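Side-chain contacts in putative electron transport related protein (Corynebacterium diphtheriae, PDB 4PQ1), which probably acts as a thioredoxin-like thiol-disulfide oxidoreductase, a DsbF homologue that would exchange disulfides with partner proteins through its CxxC cysteine pair: residues His70-Asp75 against Lys152-Leu157; Gly118-Ser123 against Ala138-Arg143. All coordinates share one frame; numbering follows the deposited sequence.

Interaction 1. Residues His70-Asp75 against Lys152-Leu157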
loop_
_atom_site.group_PDB
_atom_site.type_symbol
_atom_site.label_atom_id
_atom_site.label_comp_id
_atom_site.label_asym_id
_atom_site.label_seq_id
_atom_site.Cartn_x
_atom_site.Cartn_y
_atom_site.Cartn_z
ATOM N N HIS A 70 -4.359 9.588 2.872
ATOM C CA HIS A 70 -5.167 8.902 3.880
ATOM C C HIS A 70 -6.282 9.795 4.382
ATOM O O HIS A 70 -7.437 9.377 4.494
ATOM C CB HIS A 70 -4.317 8.456 5.056
ATOM C CG HIS A 70 -5.092 7.742 6.115
ATOM N ND1 HIS A 70 -5.676 6.511 5.908
ATOM C CD2 HIS A 70 -5.386 8.085 7.391
ATOM C CE1 HIS A 70 -6.304 6.132 7.004
ATOM N NE2 HIS A 70 -6.142 7.069 7.923
ATOM N N GLU A 71 -5.918 11.036 4.676
ATOM C CA GLU A 71 -6.874 12.034 5.109
ATOM C C GLU A 71 -7.863 12.397 4.002
ATOM O O GLU A 71 -9.033 12.609 4.274
ATOM C CB GLU A 71 -6.140 13.281 5.582
ATOM C CG GLU A 71 -5.333 13.049 6.841
ATOM C CD GLU A 71 -4.526 14.263 7.236
ATOM O OE1 GLU A 71 -4.403 15.188 6.402
ATOM O OE2 GLU A 71 -4.014 14.294 8.374
ATOM N N TYR A 72 -7.382 12.480 2.764
ATOM C CA TYR A 72 -8.223 12.852 1.632
ATOM C C TYR A 72 -9.305 11.795 1.404
ATOM O O TYR A 72 -10.430 12.121 1.027
ATOM C CB TYR A 72 -7.368 13.036 0.372
ATOM C CG TYR A 72 -8.137 13.348 -0.904
ATOM C CD1 TYR A 72 -8.673 12.329 -1.689
ATOM C CD2 TYR A 72 -8.303 14.660 -1.338
ATOM C CE1 TYR A 72 -9.371 12.613 -2.874
ATOM C CE2 TYR A 72 -8.997 14.957 -2.518
ATOM C CZ TYR A 72 -9.525 13.931 -3.275
ATOM O OH TYR A 72 -10.206 14.228 -4.433
ATOM N N LEU A 73 -8.963 10.532 1.649
ATOM C CA LEU A 73 -9.916 9.442 1.459
ATOM C C LEU A 73 -11.006 9.485 2.520
ATOM O O LEU A 73 -12.180 9.263 2.224
ATOM C CB LEU A 73 -9.204 8.089 1.482
ATOM C CG LEU A 73 -8.387 7.715 0.242
ATOM C CD1 LEU A 73 -7.304 6.696 0.588
ATOM C CD2 LEU A 73 -9.307 7.157 -0.843
ATOM N N GLY A 74 -10.612 9.777 3.752
ATOM C CA GLY A 74 -11.549 9.933 4.849
ATOM C C GLY A 74 -12.414 8.712 5.068
ATOM O O GLY A 74 -11.903 7.615 5.295
ATOM N N ASP A 75 -13.730 8.914 4.991
ATOM C CA ASP A 75 -14.716 7.843 5.157
ATOM C C ASP A 75 -14.623 6.790 4.064
ATOM O O ASP A 75 -14.789 5.593 4.308
ATOM C CB ASP A 75 -16.129 8.422 5.160
ATOM C CG ASP A 75 -16.762 8.383 6.521
ATOM O OD1 ASP A 75 -16.229 7.670 7.394
ATOM O OD2 ASP A 75 -17.796 9.054 6.717
ATOM N N LYS A 152 -5.209 11.482 -8.204
ATOM C CA LYS A 152 -5.685 11.406 -9.566
ATOM C C LYS A 152 -6.319 10.061 -9.852
ATOM O O LYS A 152 -7.387 9.993 -10.461
ATOM C CB LYS A 152 -4.551 11.674 -10.549
ATOM C CG LYS A 152 -4.215 13.142 -10.651
ATOM C CD LYS A 152 -3.258 13.419 -11.792
ATOM C CE LYS A 152 -3.128 14.920 -12.022
ATOM N NZ LYS A 152 -2.173 15.251 -13.118
ATOM N N VAL A 153 -5.670 8.995 -9.400
ATOM C CA VAL A 153 -6.247 7.673 -9.515
ATOM C C VAL A 153 -7.486 7.593 -8.647
ATOM O O VAL A 153 -8.536 7.111 -9.094
ATOM C CB VAL A 153 -5.287 6.560 -9.086
ATOM C CG1 VAL A 153 -5.977 5.194 -9.277
ATOM C CG2 VAL A 153 -3.982 6.641 -9.872
ATOM N N ILE A 154 -7.359 8.059 -7.407
ATOM C CA ILE A 154 -8.468 8.007 -6.449
ATOM C C ILE A 154 -9.733 8.567 -7.084
ATOM O O ILE A 154 -10.755 7.890 -7.135
ATOM C CB ILE A 154 -8.159 8.786 -5.143
ATOM C CG1 ILE A 154 -7.076 8.077 -4.320
ATOM C CG2 ILE A 154 -9.416 8.933 -4.288
ATOM C CD1 ILE A 154 -7.454 6.672 -3.928
ATOM N N ASP A 155 -9.634 9.785 -7.608
ATOM C CA ASP A 155 -10.766 10.460 -8.224
ATOM C C ASP A 155 -11.421 9.663 -9.367
ATOM O O ASP A 155 -12.641 9.676 -9.522
ATOM C CB ASP A 155 -10.320 11.829 -8.726
ATOM C CG ASP A 155 -10.129 12.818 -7.599
ATOM O OD1 ASP A 155 -10.652 12.552 -6.491
ATOM O OD2 ASP A 155 -9.471 13.861 -7.813
ATOM N N SER A 156 -10.614 8.966 -10.159
ATOM C CA SER A 156 -11.133 8.194 -11.278
ATOM C C SER A 156 -11.978 7.007 -10.818
ATOM O O SER A 156 -12.719 6.426 -11.609
ATOM C CB SER A 156 -9.985 7.705 -12.165
ATOM O OG SER A 156 -9.354 6.553 -11.631
ATOM N N LEU A 157 -11.882 6.654 -9.542
ATOM C CA LEU A 157 -12.631 5.514 -9.011
ATOM C C LEU A 157 -13.996 5.942 -8.491
ATOM O O LEU A 157 -14.730 6.658 -9.173
ATOM C CB LEU A 157 -11.847 4.829 -7.893
ATOM C CG LEU A 157 -10.485 4.232 -8.251
ATOM C CD1 LEU A 157 -9.809 3.744 -6.989
ATOM C CD2 LEU A 157 -10.625 3.096 -9.254
#

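Interaction 2. Residues Gly118-Ser123 against Ala138-Arg143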
loop_
_atom_site.group_PDB
_atom_site.type_symbol
_atom_site.label_atom_id
_atom_site.label_comp_id
_atom_site.label_asym_id
_atom_site.label_seq_id
_atom_site.Cartn_x
_atom_site.Cartn_y
_atom_site.Cartn_z
ATOM N N GLY A 118 -0.178 -10.790 -5.949
ATOM C CA GLY A 118 -0.062 -11.157 -7.346
ATOM C C GLY A 118 1.339 -11.091 -7.901
ATOM O O GLY A 118 1.532 -10.959 -9.115
ATOM N N GLY A 119 2.320 -11.194 -7.012
ATOM C CA GLY A 119 3.713 -11.249 -7.420
ATOM C C GLY A 119 4.311 -9.898 -7.750
ATOM O O GLY A 119 5.181 -9.780 -8.613
ATOM N N VAL A 120 3.807 -8.867 -7.089
ATOM C CA VAL A 120 4.458 -7.563 -7.100
ATOM C C VAL A 120 5.913 -7.748 -6.624
ATOM O O VAL A 120 6.165 -8.522 -5.700
ATOM C CB VAL A 120 3.662 -6.570 -6.221
ATOM C CG1 VAL A 120 4.569 -5.638 -5.496
ATOM C CG2 VAL A 120 2.673 -5.777 -7.079
ATOM N N PRO A 121 6.877 -7.085 -7.287
ATOM C CA PRO A 121 8.305 -7.309 -6.982
ATOM C C PRO A 121 8.669 -6.982 -5.531
ATOM O O PRO A 121 8.532 -5.824 -5.146
ATOM C CB PRO A 121 9.036 -6.347 -7.937
ATOM C CG PRO A 121 8.018 -5.937 -8.958
ATOM C CD PRO A 121 6.676 -6.038 -8.306
ATOM N N ALA A 122 9.118 -7.965 -4.741
ATOM C CA ALA A 122 9.501 -7.711 -3.340
ATOM C C ALA A 122 10.749 -6.847 -3.248
ATOM O O ALA A 122 11.060 -6.283 -2.189
ATOM C CB ALA A 122 9.725 -9.032 -2.575
ATOM N N SER A 123 11.472 -6.750 -4.354
ATOM C CA SER A 123 12.663 -5.918 -4.413
ATOM C C SER A 123 12.350 -4.419 -4.371
ATOM O O SER A 123 13.209 -3.619 -4.043
ATOM C CB SER A 123 13.432 -6.226 -5.686
ATOM O OG SER A 123 12.576 -6.018 -6.795
ATOM N N ALA A 138 -6.161 -0.658 -9.382
ATOM C CA ALA A 138 -6.436 0.289 -10.453
ATOM C C ALA A 138 -5.128 0.893 -10.932
ATOM O O ALA A 138 -5.028 1.412 -12.045
ATOM C CB ALA A 138 -7.377 1.369 -9.967
ATOM N N ALA A 139 -4.122 0.845 -10.060
ATOM C CA ALA A 139 -2.816 1.404 -10.371
ATOM C C ALA A 139 -1.756 0.751 -9.492
ATOM O O ALA A 139 -1.985 0.512 -8.308
ATOM C CB ALA A 139 -2.822 2.920 -10.180
ATOM N N VAL A 140 -0.606 0.442 -10.084
ATOM C CA VAL A 140 0.558 0.017 -9.319
ATOM C C VAL A 140 1.744 0.928 -9.608
ATOM O O VAL A 140 2.110 1.136 -10.763
ATOM C CB VAL A 140 0.952 -1.439 -9.629
ATOM C CG1 VAL A 140 2.209 -1.841 -8.811
ATOM C CG2 VAL A 140 -0.239 -2.379 -9.373
ATOM N N PHE A 141 2.334 1.474 -8.552
ATOM C CA PHE A 141 3.464 2.387 -8.679
ATOM C C PHE A 141 4.733 1.743 -8.145
ATOM O O PHE A 141 4.825 1.459 -6.947
ATOM C CB PHE A 141 3.199 3.694 -7.925
ATOM C CG PHE A 141 2.093 4.531 -8.516
ATOM C CD1 PHE A 141 2.350 5.403 -9.560
ATOM C CD2 PHE A 141 0.798 4.463 -8.006
ATOM C CE1 PHE A 141 1.332 6.176 -10.105
ATOM C CE2 PHE A 141 -0.213 5.232 -8.546
ATOM C CZ PHE A 141 0.050 6.093 -9.599
ATOM N N LEU A 142 5.702 1.507 -9.031
ATOM C CA LEU A 142 6.976 0.899 -8.648
ATOM C C LEU A 142 8.018 1.998 -8.441
ATOM O O LEU A 142 9.123 1.964 -8.983
ATOM C CB LEU A 142 7.441 -0.100 -9.709
ATOM C CG LEU A 142 6.400 -1.186 -10.033
ATOM C CD1 LEU A 142 6.871 -2.070 -11.182
ATOM C CD2 LEU A 142 6.049 -2.020 -8.791
ATOM N N ARG A 143 7.633 2.978 -7.642
ATOM C CA ARG A 143 8.408 4.168 -7.450
ATOM C C ARG A 143 7.762 4.916 -6.316
ATOM O O ARG A 143 6.627 4.622 -5.955
ATOM C CB ARG A 143 8.462 5.026 -8.715
ATOM C CG ARG A 143 7.103 5.460 -9.241
ATOM C CD ARG A 143 7.261 6.644 -10.183
ATOM N NE ARG A 143 6.017 7.056 -10.822
ATOM C CZ ARG A 143 5.225 8.024 -10.375
ATOM N NH1 ARG A 143 5.541 8.684 -9.272
ATOM N NH2 ARG A 143 4.116 8.336 -11.034
#

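Interaction 1. Residues His70-Asp75 against Lys152-Leu157
Leu73 and Ile154 mark the closest approach of two helix ends, their CA atoms 8.2 Å apart; helix 63-73 finishes here, and Gly74 leaves helical geometry with a positive phi of 57°, which glycine adopts easily. The inner layer of the contact is aliphatic. Leu73 and Ile154 run across one another at about a right angle, with CD2 of Leu73 3.6 Å from CD1 of Ile154 and also close to its CG2 branch. That same CG2 lies at the edge of the Tyr72 ring, near its plane and 3.9 Å from CE1, so one beta-branched residue serves both neighbours. Tyr72 extends toward the second helix with CG anti to the backbone N (chi1 177°), which brings its hydroxyl to Asp155. The OH donates to OD1 at 2.7 Å, on the syn lone pair, while ring and carboxylate planes stand 53° apart. Tyrosine suits this place because its ring edge can pack on Ile154 while its hydroxyl reaches the exposed acid. Beneath the two helices lies the central sheet: Leu73 and Ile154 both rest on Ile46 and Val48 of strand 46-52, and Ile154 also touches Val130 of strand 127-131.

Interaction 2. Residues Gly118-Ser123 against Ala138-Arg143
Leu142 turns its CG anti to its own carbonyl carbon and beside the backbone N (chi1 -55°), and with chi2 near 175° this sends methyl CD2 toward the ring of Pro121. There CD2 stands 4.1 Å from Pro121 CD, the two side chains crossing at about a right angle. One residue earlier in the loop and two earlier on the other segment, Val120 offers CG2 to CG1 of Val140 at 4.3 Å, a looser meeting of branched methyls. No hydrogen bond joins the segments. In this thioredoxin-like fold, segment 118-123 lies in the loop between helix 113-116 and strand 127-131, whose antiparallel neighbour is strand 137-141; the contact sets the loop against that neighbour and the residue just beyond its end. Val120 and Val140 both touch Ile129, and Thr127 touches Val120 and Leu142, so strand 127-131 lies against both segments. Short branched side chains suit a place between loop and sheet, and Pro121 gives the loop a rigid, apolar ring that requires no hydrogen-bonding partner. Phe5, from the N-terminal part of the chain, packs on both Pro121 and Leu142, and its backbone is hydrogen-bonded to that of Gly118.

Strand 137-141 and helix 147-156 follow one another in the chain and tie the two contacts together. Val153, the residue before Ile154, packs on Ala138, Ala139 and Phe141, and Leu157 also packs on Ala138. The centres of interaction 1 and interaction 2 nevertheless lie about 19 Å apart. Each contact has two buried residues, but interaction 1 pairs its buried aliphatic layer with an exposed hydroxyl-carboxylate bond, whereas interaction 2 is wholly apolar and its other two residues are partly exposed. Interaction 1 joins two helices over the sheet; interaction 2 sets a loop against the end of a strand and the turn that follows. Both use strand 127-131, through Val130 in the first and Thr127 and Ile129 in the second.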